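Local coordinates for protein aromatic amino acid aminotransferase I (Candida albicans WO-1, PDB 6HNU) that probably transfers the amino group of aromatic L-amino acids to 2-oxoglutarate, giving L-glutamate and an aromatic oxo-acid, with pyridoxal 5'-phosphate as cofactor, at residues 7-12 with 312-317. Residues are numbered along the deposited sequence; the frame is centred on the assembly and turned at random.
Sequences PQAKDL and VGQKDL
Gln314 reaches across to the backbone of Lys10 and carries most of this contact. Its CG sits between the backbone N and the carbonyl carbon (chi1 64°), and the chain is extended beyond it. The amide NE2 donates a hydrogen bond of 3.0 Å to Lys10 O. The bond is fairly straight (159° at the hydrogen), and the acceptor lies in the amide plane. NE2 also bonds to Gly290 O. Two backbone carbonyls thus grip NE2, which is consistent with this orientation of the amide.

The tight part surrounds this amide. Ala9 CB packs against it, 3.6 Å from Gln314 NE2. Leu12, on the same segment as Ala9, crosses the glutamine side chain at about a right angle, its CD1 3.6 Å from Gln314 NE2. Leu12 and Leu317 meet more loosely, with Leu12 CB 4.5 Å from Leu317 CD1.

The OE1 end of the amide is met by water. One water accepts from Leu12 N and donates to Gln314 OE1, its oxygen 2.8 Å from OE1. The oxygen of a second lies 2.7 Å from Ala9 O and 3.2 Å from Gln314 OE1. On the solvent side, the end of the exposed Lys10 side chain leads away, and the exposed Asp11 side chain starts out away from 312-317.

This is structural packing away from the cofactor site. Gln314 ends strand 309-314 and is the N-cap residue of helix 315-327. The irregular segment 7-12 is tied by backbone bonds to Glu131 and Glu289, in the loops leading into strands 133-138 and 292-297 that flank strand 309-314 in the large mixed sheet.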
ATOM      1  N   PRO B   7       8.053  33.102  -1.819  1.00 33.97           N
ATOM      2  CA  PRO B   7       9.414  32.699  -1.476  1.00 35.31           C
ATOM      3  C   PRO B   7       9.584  31.182  -1.590  1.00 35.22           C
ATOM      4  O   PRO B   7       8.575  30.467  -1.645  1.00 31.32           O
ATOM      5  CB  PRO B   7       9.579  33.094  -0.008  1.00 37.01           C
ATOM      6  CG  PRO B   7       8.160  33.071   0.517  1.00 38.41           C
ATOM      7  CD  PRO B   7       7.315  33.578  -0.639  1.00 37.36           C
ATOM      8  N   GLN B   8      10.835  30.728  -1.604  1.00 30.48           N
ATOM      9  CA  GLN B   8      11.184  29.293  -1.476  1.00 30.57           C
ATOM     10  C   GLN B   8      11.017  28.882  -0.006  1.00 29.78           C
ATOM     11  O   GLN B   8      11.268  29.735   0.893  1.00 24.53           O
ATOM     12  CB  GLN B   8      12.619  29.015  -1.921  1.00 31.31           C
ATOM     13  CG  GLN B   8      12.879  29.312  -3.393  1.00 29.85           C
ATOM     14  CD  GLN B   8      12.184  28.334  -4.299  1.00 30.31           C
ATOM     15  OE1 GLN B   8      11.262  28.688  -5.033  1.00 34.59           O
ATOM     16  NE2 GLN B   8      12.640  27.095  -4.273  1.00 29.47           N
ATOM     17  N   ALA B   9      10.653  27.615   0.211  1.00 27.14           N
ATOM     18  CA  ALA B   9      10.628  26.948   1.536  1.00 28.78           C
ATOM     19  C   ALA B   9      12.048  26.915   2.106  1.00 29.24           C
ATOM     20  O   ALA B   9      13.016  26.947   1.329  1.00 25.41           O
ATOM     21  CB  ALA B   9      10.073  25.547   1.417  1.00 28.66           C
ATOM     22  N   LYS B  10      12.165  26.827   3.425  1.00 28.85           N
ATOM     23  CA  LYS B  10      13.457  26.558   4.086  1.00 28.55           C
ATOM     24  C   LYS B  10      13.958  25.210   3.612  1.00 28.09           C
ATOM     25  O   LYS B  10      13.144  24.352   3.246  1.00 23.63           O
ATOM     26  CB  LYS B  10      13.335  26.579   5.605  1.00 30.19           C
ATOM     27  CG  LYS B  10      13.130  27.979   6.177  1.00 36.85           C
ATOM     28  CD  LYS B  10      13.419  28.061   7.664  1.00 42.85           C
ATOM     29  CE  LYS B  10      13.342  29.477   8.199  1.00 47.08           C
ATOM     30  NZ  LYS B  10      14.363  30.352   7.580  1.00 49.98           N
ATOM     31  N   ASP B  11      15.274  25.068   3.595  1.00 26.79           N
ATOM     32  CA  ASP B  11      15.952  23.769   3.403  1.00 26.47           C
ATOM     33  C   ASP B  11      15.787  22.969   4.691  1.00 24.71           C
ATOM     34  O   ASP B  11      16.398  23.337   5.706  1.00 23.76           O
ATOM     35  CB  ASP B  11      17.430  23.967   3.061  1.00 27.44           C
ATOM     36  CG  ASP B  11      18.080  22.659   2.675  1.00 31.42           C
ATOM     37  OD1 ASP B  11      17.718  21.626   3.269  1.00 27.52           O
ATOM     38  OD2 ASP B  11      18.935  22.691   1.778  1.00 39.40           O
ATOM     39  N   LEU B  12      14.994  21.901   4.666  1.00 26.46           N
ATOM     40  CA  LEU B  12      14.751  21.093   5.883  1.00 25.66           C
ATOM     41  C   LEU B  12      15.324  19.693   5.689  1.00 26.49           C
ATOM     42  O   LEU B  12      14.908  18.761   6.409  1.00 23.97           O
ATOM     43  CB  LEU B  12      13.245  21.087   6.167  1.00 24.85           C
ATOM     44  CG  LEU B  12      12.634  22.458   6.464  1.00 25.19           C
ATOM     45  CD1 LEU B  12      11.137  22.349   6.748  1.00 26.21           C
ATOM     46  CD2 LEU B  12      13.319  23.131   7.640  1.00 25.25           C
ATOM     47  N   VAL B 312       0.845  16.536   0.856  1.00 16.22           N
ATOM     48  CA  VAL B 312       1.216  17.916   0.480  1.00 15.77           C
ATOM     49  C   VAL B 312       2.436  18.323   1.292  1.00 15.86           C
ATOM     50  O   VAL B 312       2.430  18.197   2.527  1.00 15.84           O
ATOM     51  CB  VAL B 312       0.082  18.922   0.650  1.00 15.34           C
ATOM     52  CG1 VAL B 312       0.417  20.213  -0.069  1.00 16.65           C
ATOM     53  CG2 VAL B 312      -1.257  18.345   0.192  1.00 16.01           C
ATOM     54  N   GLY B 313       3.423  18.887   0.608  1.00 17.39           N
ATOM     55  CA  GLY B 313       4.637  19.370   1.262  1.00 16.69           C
ATOM     56  C   GLY B 313       5.672  19.845   0.260  1.00 16.70           C
ATOM     57  O   GLY B 313       5.392  19.964  -0.951  1.00 15.89           O
ATOM     58  N   GLN B 314       6.846  20.199   0.773  1.00 17.06           N
ATOM     59  CA  GLN B 314       7.850  20.823  -0.112  1.00 18.44           C
ATOM     60  C   GLN B 314       8.446  19.723  -0.996  1.00 19.09           C
ATOM     61  O   GLN B 314       8.505  18.558  -0.574  1.00 18.87           O
ATOM     62  CB  GLN B 314       8.853  21.672   0.652  1.00 19.20           C
ATOM     63  CG  GLN B 314       9.735  20.950   1.623  1.00 19.59           C
ATOM     64  CD  GLN B 314      10.878  21.874   1.988  1.00 23.31           C
ATOM     65  OE1 GLN B 314      11.756  22.135   1.163  1.00 24.16           O
ATOM     66  NE2 GLN B 314      10.837  22.453   3.183  1.00 21.95           N
ATOM     67  N   LYS B 315       8.821  20.108  -2.208  1.00 19.49           N
ATOM     68  CA  LYS B 315       9.291  19.197  -3.286  1.00 23.09           C
ATOM     69  C   LYS B 315      10.350  18.249  -2.751  1.00 20.05           C
ATOM     70  O   LYS B 315      10.220  17.052  -2.976  1.00 18.97           O
ATOM     71  CB  LYS B 315       9.891  20.002  -4.438  1.00 27.35           C
ATOM     72  CG  LYS B 315       9.512  19.521  -5.817  1.00 38.87           C
ATOM     73  CD  LYS B 315       8.261  20.211  -6.307  1.00 46.67           C
ATOM     74  CE  LYS B 315       8.547  21.548  -6.962  1.00 45.07           C
ATOM     75  NZ  LYS B 315       7.298  22.157  -7.468  1.00 47.36           N
ATOM     76  N   ASP B 316      11.407  18.776  -2.147  1.00 19.40           N
ATOM     77  CA  ASP B 316      12.556  17.947  -1.746  1.00 22.06           C
ATOM     78  C   ASP B 316      12.206  16.944  -0.640  1.00 21.87           C
ATOM     79  O   ASP B 316      12.883  15.899  -0.608  1.00 20.79           O
ATOM     80  CB  ASP B 316      13.758  18.777  -1.335  1.00 24.73           C
ATOM     81  CG  ASP B 316      14.345  19.568  -2.487  1.00 28.50           C
ATOM     82  OD1 ASP B 316      14.100  19.186  -3.668  1.00 29.80           O
ATOM     83  OD2 ASP B 316      14.947  20.592  -2.188  1.00 31.73           O
ATOM     84  N   LEU B 317      11.215  17.184   0.212  1.00 20.88           N
ATOM     85  CA  LEU B 317      10.822  16.154   1.215  1.00 21.30           C
ATOM     86  C   LEU B 317       9.927  15.117   0.534  1.00 17.89           C
ATOM     87  O   LEU B 317      10.141  13.923   0.767  1.00 18.70           O
ATOM     88  CB  LEU B 317      10.141  16.805   2.434  1.00 22.26           C
ATOM     89  CG  LEU B 317      10.942  17.875   3.175  1.00 23.04           C
ATOM     90  CD1 LEU B 317      10.167  18.410   4.386  1.00 23.44           C
ATOM     91  CD2 LEU B 317      12.319  17.384   3.609  1.00 24.41           C
TER
HETATM   92  O   HOH W   1      13.356  24.587  -0.025  1.00 29.56           O
HETATM   93  O   HOH W   2      14.131  20.913   2.129  1.00 24.89           O